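Local coordinates for DUF4974 domain-containing protein (Parabacteroides distasonis, PDB 4M0N), which is probably the periplasmic part of a membrane-anchored FecR-type anti-sigma factor, which is thought to restrain its partner sigma factor, at residues V48-T53 with L61-G66; E67-V72 with G93-V98; V89-A94 with G114-D119; E105-S110 with I133-T138; R164-S169 with D191-G196. The protein carries 1 engineered substitution. One frame throughout, in Å; residues are numbered along the deposited sequence.

Contact 1: residues V48-T53 with L61-G66; sequences VMRYPT and LVEMEG
Val48 to Tyr51 pair with Leu61 to Glu65 as the two arms of a beta hairpin, antiparallel at 165° and 4.7 Å apart in axis, within the FecR domain. Two pairs of backbone hydrogen bonds hold the arms together: Val48 and Glu65 exchange N-H and carbonyl in both directions, and Arg50 and Glu63 do the same two residues on. Met49 and Met64 form the non-hydrogen-bonded pair between them.

The salt bridge belongs to the face that carries Val48, Arg50 and Glu63. Arg50 NH1 reaches Glu63 OE1 at 2.9 Å, approaching on the anti side of the carboxylate and 23° out of its plane. A turn at chi3 (-69°) swings the NE of Arg50 out of line with its extended inner chain, and NE makes a second salt bridge, to Glu22 on strand 21-24. An alanine in place of Arg50 would probably leave the carboxylates of Glu63 and Glu22 without this shared positive mate.

Apolar contacts fill the other face, which turns toward the second sheet. Met49 SD lies 4.2 Å from Val62 CG2, and Met49 CB is equally far from Met64 CG. Nearer the loop, Tyr51 CB meets Val62 CG1 at 3.6 Å. Past the strand end, Pro52 CD rests 3.7 Å from Leu61 O.

Contact 2: residues E67-V72 with G93-V98; sequences EAFFNV and GASFNV. Engineered in segment 93-98: Ala94 (natural residue Thr).
Strands 67-72 and 94-98 run antiparallel at 174°, their axes 4.7 Å apart, joined by paired backbone bonds at Ala68-Val98 and Phe70-Phe96. Between these pairs Phe69 faces Asn97, and farther on Asn71 faces Ser95.

Phe70 and Phe96 dominate one face. Their rings are nearly parallel, 15° between planes, yet slid so far that they barely overlap, with centroids 5.4 Å apart. The CB of Phe70 lies over one face of the Phe96 ring, a CH-pi contact 4.0 Å from the centroid and displaced toward the rim. Val72 CG2 adds to this cluster at 3.8 Å from Phe96 CE1.

The other face mixes polar and aromatic groups. Asn97 ND2 donates to the anti lone pair of Glu67 OE2 over 2.8 Å, almost straight at 173° and in the amide plane. Asn44 ND2 donates to Glu67 OE1 and Trp155 NE1 to Asn97 OD1, which should fix the rotation of both buried groups. Beside them Phe69 CZ approaches Ser95 CB at 3.7 Å.

Strand 40-43 borders segment 67-72 in the sheet, and strand 106-111 borders segment 93-98. The Phe70-Phe96 face packs on strands 60-65, 80-83 and 88-91 of the opposing sheet.

Contact 3: residues V89-A94 with G114-D119; sequences VKVLGA and GKVEVD. Engineered in segment 89-94: Ala94 (natural residue Thr).
Val116 meets three residues of segment 89-94 with its two methyl groups. Its CG1 presses on Val89 CG1 at 3.3 Å, tighter than usual van der Waals contact. CG2 lies 3.6 Å from Val91 CG1, the two valines side by side and pointing the same way, and also touches the CB of Ala94, an engineered residue, at 3.8 Å. With CG1 anti to the backbone N (chi1 174°), that methyl is directed to Val89. An alanine at Val116 would remove both methyls and would probably open a gap beside Val89, Val91 and Ala94.

The backbone sets this group in place. Lys90 N donates to Glu117 O over 2.7 Å, and Glu117 N returns a bond to Lys90 O. Beyond Val91 the direct pairing gives way to water: one water accepts from Leu92 N and donates to the carbonyl oxygens of Lys115 and Gly93. A second donates to Gly93 O.

On the face opposite Val89, the aliphatic CD of Lys90 passes 4.0 Å from Asp119 OD2.

Farther out, Phe96 packs on Val89, Val91 and Val116, while Val109 and Val111 of strand 106-111 line the same side. Here the valines face the second sheet and Lys90 and Glu117 the reverse side, consistent with a beta sandwich in the FecR domain.

Contact 4: residues E105-S110 with I133-T138; sequences ELMAVS and IIVNNT. With EDO (1,2-ethanediol), chain C.
Leu106 to Val109 lie against Ile133 to Asn136 in an antiparallel pair, with axes 4.5 Å apart and 166° between their directions. Backbone hydrogen bonds run both ways at Met107-Val135 and Val109-Ile133, and a further bond of 2.7 Å from Asn137 N to Glu105 O carries the pairing past the strand end.

Apolar contacts occupy both faces. Leu106 CD2 sits 3.9 Å from Ile134 CG2, and on the reverse face Met107 SD lies 4.1 Å from Val135 CG2. Beyond the strands, Glu105 CB touches Thr138 CG2 at 3.8 Å.

Side-chain polar bonds gather at the turn. Asn136 OD1 accepts from Thr138 N at 3.0 Å, forming an Asx turn, and from Thr138 OG1 at 2.6 Å. Its ND2 makes a weak bond to O1 of a 1,2-ethanediol, probably from the crystallisation liquor, which also bonds Glu141. Asn137 ND2 bonds Asp104 O and donates to a water that also lies within bonding distance of Leu106 O, while Gln86 NE2 donates to Asn137 OD1.

The chemistry thus divides along the pair: aliphatic groups and regular backbone bonds hold the strands, whereas two asparagines fasten the chain where it leaves them, Asn136 by gripping Thr138 twice and Asn137 by tying neighbouring loops.

Contact 5: residues R164-S169 with D191-G196; sequences RTPISS and DDYIYG
Ile167 and Ile194 form the buried side of this contact, Ile167 CD1 lying 4.1 Å from Ile194 CG1, with Val170 of helix 167-178 also against Ile194. Backbone bonds secure that side: Ile194 N to Thr165 O at 2.6 Å, Thr165 N to Ile194 O, and Ile167 N, in the first turn of the helix, to Asp192 O at 3.0 Å. Arg164 and Thr165 together face Ile194, a G1 beta bulge.

The solvent side is built from Arg164 and two exposed tyrosines. The guanidinium lies over the Tyr193 ring as a cation-pi stack, CZ 4.0 Å from the centroid and the planes at 28°, with NH1 above the ring centre. Tyr195 runs alongside the Arg164 chain, its OH 3.1 Å from Arg164 CG. Pro166 CG adds 3.8 Å packing on Tyr193 CE1.

Inside the FecR C-terminal domain, aliphatic packing therefore joins strand 193-199 to the start of helix 167-178, while the positive charge of Arg164 is probably stabilised at the surface by the pi face of Tyr193.

Contacts 1 to 4 belong to two facing seven-stranded sheets. Contacts 1 and 3 lie in the mixed sheet, their centres about 16 Å apart, and contacts 2 and 4 in the antiparallel one, with centres also about 16 Å apart. The chain passes from one sheet to the other between strands 60-65 and 67-72, and again between 88-91 and 94-100, so contacts 2 and 3 share Gly93 and Ala94. Contacts 3 and 4 alternate along the sequence and meet through Val118 and Ile133. Contact 5 comes last, in the C-terminal domain, its centre about 29 Å from that of contact 1, yet its Pro166, Ser168 and Ser169 pack near Glu105 of contact 4, where the two domains meet.

Contact 1: residues V48-T53 with L61-G66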
# COMPACT_ATOMS: atom_id res chain seq x y z
N VAL A 48 -8.68 6.06 2.75
CA VAL A 48 -10.05 6.17 3.26
C VAL A 48 -10.56 4.79 3.58
O VAL A 48 -10.34 3.85 2.78
CB VAL A 48 -11.01 6.74 2.22
CG1 VAL A 48 -12.36 7.02 2.87
CG2 VAL A 48 -10.43 7.97 1.56
N MET A 49 -11.23 4.66 4.72
CA MET A 49 -11.89 3.45 5.11
C MET A 49 -13.29 3.75 5.68
O MET A 49 -13.48 4.69 6.47
CB MET A 49 -11.04 2.62 6.09
CG MET A 49 -11.73 1.33 6.53
SD MET A 49 -10.71 0.27 7.57
CE MET A 49 -10.66 1.21 9.08
N ARG A 50 -14.25 2.92 5.28
CA ARG A 50 -15.65 3.02 5.66
C ARG A 50 -16.01 1.73 6.38
O ARG A 50 -15.72 0.64 5.88
CB ARG A 50 -16.45 3.16 4.34
CG ARG A 50 -17.80 3.81 4.30
CD ARG A 50 -18.18 3.91 2.81
NE ARG A 50 -17.31 4.88 2.13
CZ ARG A 50 -16.43 4.66 1.15
NH1 ARG A 50 -16.22 3.46 0.62
NH2 ARG A 50 -15.72 5.69 0.71
N TYR A 51 -16.60 1.85 7.57
CA TYR A 51 -16.95 0.69 8.39
C TYR A 51 -18.16 1.05 9.22
O TYR A 51 -18.43 2.25 9.43
CB TYR A 51 -15.77 0.26 9.27
CG TYR A 51 -15.28 1.32 10.26
CD1 TYR A 51 -14.33 2.25 9.88
CD2 TYR A 51 -15.73 1.35 11.57
CE1 TYR A 51 -13.86 3.21 10.75
CE2 TYR A 51 -15.25 2.31 12.47
CZ TYR A 51 -14.31 3.23 12.04
OH TYR A 51 -13.80 4.21 12.88
N PRO A 52 -18.90 0.03 9.66
CA PRO A 52 -20.10 0.22 10.47
C PRO A 52 -19.71 0.34 11.96
O PRO A 52 -18.76 -0.27 12.41
CB PRO A 52 -20.89 -1.04 10.19
CG PRO A 52 -19.86 -2.10 10.04
CD PRO A 52 -18.61 -1.42 9.51
N THR A 53 -20.47 1.11 12.74
CA THR A 53 -20.17 1.19 14.18
C THR A 53 -20.49 -0.14 14.92
O THR A 53 -20.03 -0.36 16.03
CB THR A 53 -20.84 2.43 14.80
OG1 THR A 53 -22.21 2.45 14.41
CG2 THR A 53 -20.13 3.72 14.30
N LEU A 61 -17.69 -6.55 7.23
CA LEU A 61 -17.30 -5.90 5.98
C LEU A 61 -16.82 -4.47 6.18
O LEU A 61 -17.50 -3.67 6.82
CB LEU A 61 -18.50 -5.85 5.03
CG LEU A 61 -18.28 -5.14 3.69
CD1 LEU A 61 -17.38 -5.98 2.81
CD2 LEU A 61 -19.63 -4.92 3.04
N VAL A 62 -15.66 -4.15 5.62
CA VAL A 62 -15.18 -2.79 5.52
C VAL A 62 -14.82 -2.50 4.05
O VAL A 62 -14.59 -3.43 3.25
CB VAL A 62 -14.04 -2.47 6.51
CG1 VAL A 62 -14.44 -2.86 7.94
CG2 VAL A 62 -12.74 -3.14 6.10
N GLU A 63 -14.88 -1.22 3.69
CA GLU A 63 -14.50 -0.77 2.35
C GLU A 63 -13.32 0.14 2.50
O GLU A 63 -13.26 0.96 3.43
CB GLU A 63 -15.64 -0.02 1.64
CG GLU A 63 -16.80 -0.90 1.21
CD GLU A 63 -17.92 -0.11 0.54
OE1 GLU A 63 -17.94 1.12 0.65
OE2 GLU A 63 -18.79 -0.75 -0.06
N MET A 64 -12.33 -0.01 1.62
CA MET A 64 -11.15 0.77 1.75
C MET A 64 -10.57 1.12 0.39
O MET A 64 -10.64 0.33 -0.55
CB MET A 64 -10.12 -0.01 2.58
CG MET A 64 -8.91 0.80 2.96
SD MET A 64 -7.51 0.73 1.83
CE MET A 64 -7.10 -1.01 2.01
N GLU A 65 -10.03 2.32 0.29
CA GLU A 65 -9.24 2.76 -0.82
C GLU A 65 -8.01 3.46 -0.28
O GLU A 65 -8.11 4.37 0.58
CB GLU A 65 -10.07 3.69 -1.72
CG GLU A 65 -9.36 4.19 -2.95
CD GLU A 65 -8.53 5.41 -2.66
OE1 GLU A 65 -9.08 6.43 -2.11
OE2 GLU A 65 -7.34 5.38 -2.98
N GLY A 66 -6.83 2.98 -0.69
CA GLY A 66 -5.55 3.43 -0.13
C GLY A 66 -4.81 2.22 0.38
O GLY A 66 -4.94 1.13 -0.18

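Contact 2: residues E67-V72 with G93-V98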
# COMPACT_ATOMS: atom_id res chain seq x y z
N GLU A 67 -4.07 2.39 1.48
CA GLU A 67 -3.29 1.30 2.05
C GLU A 67 -3.53 1.15 3.52
O GLU A 67 -3.53 2.15 4.26
CB GLU A 67 -1.79 1.53 1.78
CG GLU A 67 -0.94 0.44 2.45
CD GLU A 67 0.51 0.52 2.06
OE1 GLU A 67 1.06 1.66 1.86
OE2 GLU A 67 1.14 -0.56 1.90
N ALA A 68 -3.81 -0.08 3.96
CA ALA A 68 -4.04 -0.35 5.37
C ALA A 68 -3.51 -1.72 5.71
O ALA A 68 -3.53 -2.63 4.89
CB ALA A 68 -5.53 -0.30 5.68
N PHE A 69 -3.05 -1.83 6.96
CA PHE A 69 -2.63 -3.11 7.53
C PHE A 69 -3.71 -3.51 8.53
O PHE A 69 -4.00 -2.76 9.49
CB PHE A 69 -1.29 -2.97 8.21
CG PHE A 69 -0.79 -4.26 8.78
CD1 PHE A 69 -0.37 -5.27 7.94
CD2 PHE A 69 -0.83 -4.47 10.13
CE1 PHE A 69 0.06 -6.49 8.46
CE2 PHE A 69 -0.40 -5.69 10.65
CZ PHE A 69 0.03 -6.67 9.82
N PHE A 70 -4.27 -4.70 8.33
CA PHE A 70 -5.30 -5.28 9.15
C PHE A 70 -4.76 -6.41 10.02
O PHE A 70 -4.09 -7.32 9.51
CB PHE A 70 -6.38 -5.85 8.25
CG PHE A 70 -7.07 -4.83 7.42
CD1 PHE A 70 -6.51 -4.42 6.23
CD2 PHE A 70 -8.28 -4.30 7.84
CE1 PHE A 70 -7.14 -3.45 5.48
CE2 PHE A 70 -8.92 -3.33 7.11
CZ PHE A 70 -8.34 -2.90 5.92
N ASN A 71 -5.03 -6.36 11.32
CA ASN A 71 -4.77 -7.51 12.17
C ASN A 71 -6.14 -7.96 12.65
O ASN A 71 -6.68 -7.43 13.62
CB ASN A 71 -3.86 -7.13 13.33
CG ASN A 71 -3.46 -8.33 14.16
OD1 ASN A 71 -4.06 -9.37 14.09
ND2 ASN A 71 -2.46 -8.15 15.00
N VAL A 72 -6.70 -8.93 11.91
CA VAL A 72 -8.07 -9.35 12.12
C VAL A 72 -8.25 -10.37 13.22
O VAL A 72 -7.67 -11.43 13.18
CB VAL A 72 -8.70 -9.89 10.81
CG1 VAL A 72 -10.12 -10.42 11.08
CG2 VAL A 72 -8.72 -8.80 9.76
N GLY A 93 -9.17 -15.03 10.32
CA GLY A 93 -8.27 -14.44 11.31
C GLY A 93 -6.94 -14.44 10.63
O GLY A 93 -6.44 -15.47 10.26
N ALA A 94 -6.39 -13.25 10.38
CA ALA A 94 -5.11 -13.11 9.70
C ALA A 94 -4.63 -11.68 9.84
O ALA A 94 -5.43 -10.81 10.18
CB ALA A 94 -5.26 -13.42 8.22
N SER A 95 -3.35 -11.44 9.62
CA SER A 95 -2.89 -10.06 9.53
C SER A 95 -2.25 -9.89 8.18
O SER A 95 -1.49 -10.73 7.71
CB SER A 95 -1.97 -9.62 10.68
OG SER A 95 -0.69 -10.25 10.68
N PHE A 96 -2.58 -8.78 7.55
CA PHE A 96 -2.21 -8.59 6.15
C PHE A 96 -2.31 -7.14 5.75
O PHE A 96 -3.08 -6.36 6.35
CB PHE A 96 -3.11 -9.42 5.24
CG PHE A 96 -4.57 -9.13 5.44
CD1 PHE A 96 -5.28 -9.73 6.48
CD2 PHE A 96 -5.24 -8.26 4.61
CE1 PHE A 96 -6.62 -9.42 6.69
CE2 PHE A 96 -6.58 -7.93 4.83
CZ PHE A 96 -7.27 -8.54 5.86
N ASN A 97 -1.49 -6.79 4.75
CA ASN A 97 -1.49 -5.48 4.14
C ASN A 97 -2.24 -5.46 2.83
O ASN A 97 -2.11 -6.35 2.01
CB ASN A 97 -0.03 -5.07 3.82
CG ASN A 97 0.14 -3.59 3.66
OD1 ASN A 97 0.16 -2.84 4.65
ND2 ASN A 97 0.38 -3.16 2.42
N VAL A 98 -3.03 -4.40 2.63
CA VAL A 98 -3.72 -4.18 1.37
C VAL A 98 -3.32 -2.79 0.91
O VAL A 98 -3.58 -1.80 1.58
CB VAL A 98 -5.25 -4.20 1.54
CG1 VAL A 98 -5.91 -4.00 0.23
CG2 VAL A 98 -5.70 -5.52 2.18

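Contact 3: residues V89-A94 with G114-D119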
# COMPACT_ATOMS: atom_id res chain seq x y z
N VAL A 89 -10.77 -8.99 -0.04
CA VAL A 89 -9.84 -9.80 0.70
C VAL A 89 -10.59 -10.37 1.89
O VAL A 89 -11.07 -9.62 2.75
CB VAL A 89 -8.64 -8.96 1.17
CG1 VAL A 89 -7.66 -9.83 1.93
CG2 VAL A 89 -8.01 -8.26 -0.03
N LYS A 90 -10.65 -11.70 1.95
CA LYS A 90 -11.51 -12.41 2.91
C LYS A 90 -10.69 -13.26 3.86
O LYS A 90 -9.84 -14.05 3.41
CB LYS A 90 -12.44 -13.27 2.10
CG LYS A 90 -13.50 -13.98 2.89
CD LYS A 90 -14.43 -14.69 1.92
CE LYS A 90 -15.61 -15.29 2.66
NZ LYS A 90 -15.16 -16.36 3.59
N VAL A 91 -10.89 -13.09 5.16
CA VAL A 91 -10.16 -13.88 6.11
C VAL A 91 -11.09 -14.32 7.23
O VAL A 91 -12.18 -13.75 7.43
CB VAL A 91 -8.94 -13.16 6.73
CG1 VAL A 91 -8.02 -12.57 5.67
CG2 VAL A 91 -9.36 -12.10 7.74
N LEU A 92 -10.64 -15.31 8.00
CA LEU A 92 -11.27 -15.60 9.28
C LEU A 92 -10.49 -14.97 10.44
O LEU A 92 -11.05 -14.48 11.40
CB LEU A 92 -11.37 -17.10 9.49
CG LEU A 92 -12.06 -17.89 8.38
CD1 LEU A 92 -12.09 -19.36 8.78
CD2 LEU A 92 -13.47 -17.39 8.13
N GLY A 93 -9.17 -15.03 10.32
CA GLY A 93 -8.27 -14.44 11.31
C GLY A 93 -6.94 -14.44 10.63
O GLY A 93 -6.44 -15.47 10.26
N ALA A 94 -6.39 -13.25 10.38
CA ALA A 94 -5.11 -13.11 9.70
C ALA A 94 -4.63 -11.68 9.84
O ALA A 94 -5.43 -10.81 10.18
CB ALA A 94 -5.26 -13.42 8.22
N GLY A 114 -1.35 -15.81 9.19
CA GLY A 114 -2.64 -16.42 8.88
C GLY A 114 -2.81 -16.72 7.40
O GLY A 114 -1.84 -16.73 6.64
N LYS A 115 -4.08 -16.87 7.00
CA LYS A 115 -4.46 -17.32 5.65
C LYS A 115 -5.47 -16.32 5.12
O LYS A 115 -6.36 -15.90 5.85
CB LYS A 115 -5.06 -18.73 5.69
CG LYS A 115 -4.04 -19.76 6.14
CD LYS A 115 -4.57 -21.17 6.04
CE LYS A 115 -3.57 -22.14 6.63
NZ LYS A 115 -3.99 -23.54 6.43
N VAL A 116 -5.26 -15.91 3.87
CA VAL A 116 -6.05 -14.87 3.27
C VAL A 116 -6.56 -15.33 1.90
O VAL A 116 -5.81 -15.90 1.12
CB VAL A 116 -5.16 -13.63 3.10
CG1 VAL A 116 -5.87 -12.55 2.35
CG2 VAL A 116 -4.68 -13.14 4.48
N GLU A 117 -7.83 -15.05 1.61
CA GLU A 117 -8.38 -15.33 0.27
C GLU A 117 -8.59 -14.00 -0.45
O GLU A 117 -9.16 -13.09 0.11
CB GLU A 117 -9.73 -16.05 0.37
CG GLU A 117 -10.34 -16.41 -0.97
CD GLU A 117 -11.62 -17.25 -0.86
OE1 GLU A 117 -11.57 -18.34 -0.27
OE2 GLU A 117 -12.67 -16.82 -1.39
N VAL A 118 -8.14 -13.91 -1.69
CA VAL A 118 -8.31 -12.73 -2.48
C VAL A 118 -9.23 -13.07 -3.63
O VAL A 118 -8.89 -13.87 -4.51
CB VAL A 118 -6.97 -12.22 -3.01
CG1 VAL A 118 -7.18 -10.95 -3.83
CG2 VAL A 118 -6.01 -11.95 -1.85
N ASP A 119 -10.39 -12.42 -3.65
CA ASP A 119 -11.40 -12.71 -4.62
C ASP A 119 -11.48 -11.55 -5.59
O ASP A 119 -11.78 -10.42 -5.21
CB ASP A 119 -12.75 -12.87 -3.95
CG ASP A 119 -12.79 -13.97 -2.94
OD1 ASP A 119 -12.21 -15.05 -3.20
OD2 ASP A 119 -13.42 -13.79 -1.87
O HOH W 1 -8.07 -16.64 7.73
O HOH W 2 -5.75 -17.86 9.53

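Contact 4: residues E105-S110 with I133-T138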
# COMPACT_ATOMS: atom_id res chain seq x y z
N GLU A 105 -0.74 2.47 -10.25
CA GLU A 105 -0.83 1.45 -11.28
C GLU A 105 -0.95 0.05 -10.67
O GLU A 105 -1.48 -0.84 -11.32
CB GLU A 105 0.35 1.53 -12.27
CG GLU A 105 1.73 1.19 -11.73
CD GLU A 105 2.77 0.99 -12.83
OE1 GLU A 105 2.83 1.81 -13.76
OE2 GLU A 105 3.54 -0.00 -12.75
N LEU A 106 -0.47 -0.14 -9.44
CA LEU A 106 -0.50 -1.46 -8.83
C LEU A 106 -1.32 -1.50 -7.57
O LEU A 106 -1.41 -0.51 -6.83
CB LEU A 106 0.90 -1.93 -8.49
CG LEU A 106 1.97 -1.92 -9.58
CD1 LEU A 106 3.35 -2.24 -9.01
CD2 LEU A 106 1.58 -2.93 -10.63
N MET A 107 -1.92 -2.67 -7.32
CA MET A 107 -2.55 -3.01 -6.07
C MET A 107 -1.90 -4.29 -5.55
O MET A 107 -1.52 -5.14 -6.34
CB MET A 107 -4.04 -3.20 -6.31
CG MET A 107 -4.86 -3.67 -5.16
SD MET A 107 -5.07 -5.45 -5.05
CE MET A 107 -6.36 -5.41 -3.81
N ALA A 108 -1.67 -4.38 -4.25
CA ALA A 108 -1.03 -5.57 -3.70
C ALA A 108 -1.58 -5.93 -2.35
O ALA A 108 -1.82 -5.06 -1.48
CB ALA A 108 0.47 -5.40 -3.58
N VAL A 109 -1.75 -7.24 -2.16
CA VAL A 109 -2.13 -7.81 -0.88
C VAL A 109 -1.01 -8.73 -0.42
O VAL A 109 -0.54 -9.57 -1.17
CB VAL A 109 -3.44 -8.63 -1.01
CG1 VAL A 109 -3.81 -9.31 0.30
CG2 VAL A 109 -4.56 -7.73 -1.52
N SER A 110 -0.55 -8.51 0.81
CA SER A 110 0.65 -9.17 1.34
C SER A 110 0.34 -9.69 2.72
O SER A 110 -0.13 -8.95 3.59
CB SER A 110 1.80 -8.18 1.44
OG SER A 110 2.02 -7.45 0.23
N ILE A 133 -0.03 -10.97 -3.69
CA ILE A 133 -0.62 -10.83 -5.01
C ILE A 133 -0.48 -9.37 -5.43
O ILE A 133 -0.71 -8.46 -4.62
CB ILE A 133 -2.10 -11.22 -5.01
CG1 ILE A 133 -2.21 -12.75 -4.89
CG2 ILE A 133 -2.83 -10.70 -6.25
CD1 ILE A 133 -3.59 -13.15 -4.48
N ILE A 134 -0.03 -9.17 -6.66
CA ILE A 134 0.09 -7.85 -7.25
C ILE A 134 -0.88 -7.84 -8.41
O ILE A 134 -0.79 -8.69 -9.31
CB ILE A 134 1.52 -7.53 -7.71
CG1 ILE A 134 2.52 -7.69 -6.52
CG2 ILE A 134 1.57 -6.12 -8.32
CD1 ILE A 134 3.97 -7.36 -6.86
N VAL A 135 -1.79 -6.87 -8.41
CA VAL A 135 -2.68 -6.63 -9.53
C VAL A 135 -2.24 -5.37 -10.25
O VAL A 135 -2.03 -4.33 -9.64
CB VAL A 135 -4.14 -6.46 -9.07
CG1 VAL A 135 -5.07 -6.02 -10.21
CG2 VAL A 135 -4.64 -7.75 -8.46
N ASN A 136 -2.12 -5.46 -11.56
CA ASN A 136 -1.77 -4.29 -12.33
C ASN A 136 -3.09 -3.66 -12.85
O ASN A 136 -3.83 -4.24 -13.64
CB ASN A 136 -0.79 -4.69 -13.42
CG ASN A 136 -0.18 -3.51 -14.13
OD1 ASN A 136 -0.88 -2.61 -14.56
ND2 ASN A 136 1.13 -3.52 -14.27
N ASN A 137 -3.39 -2.46 -12.37
CA ASN A 137 -4.63 -1.77 -12.71
C ASN A 137 -4.65 -1.30 -14.15
O ASN A 137 -5.72 -0.95 -14.69
CB ASN A 137 -4.79 -0.53 -11.83
CG ASN A 137 -4.97 -0.84 -10.39
OD1 ASN A 137 -5.72 -1.76 -10.02
ND2 ASN A 137 -4.30 -0.06 -9.53
N THR A 138 -3.49 -1.25 -14.79
CA THR A 138 -3.45 -0.71 -16.13
C THR A 138 -3.56 -1.76 -17.22
O THR A 138 -3.96 -1.43 -18.33
CB THR A 138 -2.17 0.06 -16.39
OG1 THR A 138 -1.10 -0.87 -16.50
CG2 THR A 138 -1.85 1.05 -15.29
C1 EDO C . 1.66 -7.54 -12.68
O1 EDO C . 2.00 -6.67 -13.77
C2 EDO C . 2.43 -7.13 -11.44
O2 EDO C . 3.83 -7.05 -11.72
O HOH W 3 -4.14 0.28 -6.65

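Contact 5: residues R164-S169 with D191-G196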
# COMPACT_ATOMS: atom_id res chain seq x y z
N ARG A 164 12.51 -3.92 -6.62
CA ARG A 164 12.19 -3.79 -8.05
C ARG A 164 10.89 -3.02 -8.23
O ARG A 164 10.01 -3.36 -9.05
CB ARG A 164 12.14 -5.17 -8.73
CG ARG A 164 12.35 -5.08 -10.24
CD ARG A 164 12.54 -6.44 -10.89
NE ARG A 164 13.04 -6.28 -12.25
CZ ARG A 164 12.30 -5.91 -13.30
NH1 ARG A 164 11.00 -5.69 -13.18
NH2 ARG A 164 12.87 -5.78 -14.50
N THR A 165 10.75 -1.96 -7.44
CA THR A 165 9.56 -1.15 -7.50
C THR A 165 9.71 -0.14 -8.61
O THR A 165 10.75 0.52 -8.70
CB THR A 165 9.36 -0.40 -6.17
OG1 THR A 165 9.29 -1.35 -5.11
CG2 THR A 165 8.10 0.42 -6.19
N PRO A 166 8.69 -0.00 -9.47
CA PRO A 166 8.81 1.01 -10.51
C PRO A 166 8.92 2.43 -9.92
O PRO A 166 8.22 2.73 -8.96
CB PRO A 166 7.51 0.87 -11.29
CG PRO A 166 7.06 -0.52 -11.03
CD PRO A 166 7.47 -0.80 -9.62
N ILE A 167 9.77 3.25 -10.52
CA ILE A 167 9.99 4.64 -10.07
C ILE A 167 8.67 5.43 -9.98
O ILE A 167 8.48 6.19 -9.04
CB ILE A 167 11.08 5.37 -10.91
CG1 ILE A 167 11.41 6.76 -10.34
CG2 ILE A 167 10.69 5.49 -12.37
CD1 ILE A 167 11.92 6.77 -8.92
N SER A 168 7.73 5.20 -10.90
CA SER A 168 6.45 5.93 -10.85
C SER A 168 5.70 5.60 -9.56
O SER A 168 5.07 6.47 -8.96
CB SER A 168 5.57 5.61 -12.07
OG SER A 168 5.51 4.21 -12.32
N SER A 169 5.76 4.34 -9.15
CA SER A 169 5.11 3.93 -7.92
C SER A 169 5.86 4.47 -6.70
O SER A 169 5.25 4.94 -5.77
CB SER A 169 5.01 2.40 -7.84
OG SER A 169 4.23 1.90 -8.91
N ASP A 191 12.33 4.55 -16.78
CA ASP A 191 12.05 3.12 -16.88
C ASP A 191 12.64 2.36 -15.69
O ASP A 191 12.76 1.13 -15.72
CB ASP A 191 12.66 2.59 -18.19
CG ASP A 191 11.82 1.50 -18.84
OD1 ASP A 191 11.60 0.44 -18.21
OD2 ASP A 191 11.41 1.71 -20.01
N ASP A 192 12.99 3.07 -14.63
CA ASP A 192 13.80 2.50 -13.56
C ASP A 192 12.98 1.66 -12.58
O ASP A 192 11.80 1.90 -12.34
CB ASP A 192 14.52 3.61 -12.79
CG ASP A 192 15.23 4.59 -13.70
OD1 ASP A 192 14.54 5.39 -14.36
OD2 ASP A 192 16.48 4.57 -13.73
N TYR A 193 13.65 0.66 -12.01
CA TYR A 193 13.10 -0.12 -10.91
C TYR A 193 13.98 0.11 -9.69
O TYR A 193 15.21 0.10 -9.78
CB TYR A 193 13.04 -1.60 -11.29
CG TYR A 193 12.08 -1.87 -12.42
CD1 TYR A 193 10.71 -1.76 -12.22
CD2 TYR A 193 12.53 -2.23 -13.69
CE1 TYR A 193 9.81 -1.99 -13.24
CE2 TYR A 193 11.63 -2.47 -14.73
CZ TYR A 193 10.28 -2.35 -14.50
OH TYR A 193 9.36 -2.58 -15.49
N ILE A 194 13.34 0.36 -8.55
CA ILE A 194 14.05 0.76 -7.35
C ILE A 194 14.13 -0.36 -6.32
O ILE A 194 13.17 -1.12 -6.11
CB ILE A 194 13.39 1.99 -6.70
CG1 ILE A 194 13.19 3.10 -7.75
CG2 ILE A 194 14.17 2.47 -5.49
CD1 ILE A 194 14.46 3.63 -8.37
N TYR A 195 15.30 -0.45 -5.69
CA TYR A 195 15.55 -1.39 -4.61
C TYR A 195 16.05 -0.62 -3.39
O TYR A 195 16.79 0.36 -3.53
CB TYR A 195 16.64 -2.40 -5.01
CG TYR A 195 16.28 -3.27 -6.20
CD1 TYR A 195 16.40 -2.78 -7.50
CD2 TYR A 195 15.83 -4.57 -6.02
CE1 TYR A 195 16.08 -3.57 -8.59
CE2 TYR A 195 15.51 -5.37 -7.10
CZ TYR A 195 15.62 -4.87 -8.38
OH TYR A 195 15.29 -5.67 -9.46
N GLY A 196 15.65 -1.07 -2.21
CA GLY A 196 16.22 -0.54 -0.97
C GLY A 196 15.23 -0.44 0.16
O GLY A 196 14.02 -0.55 -0.03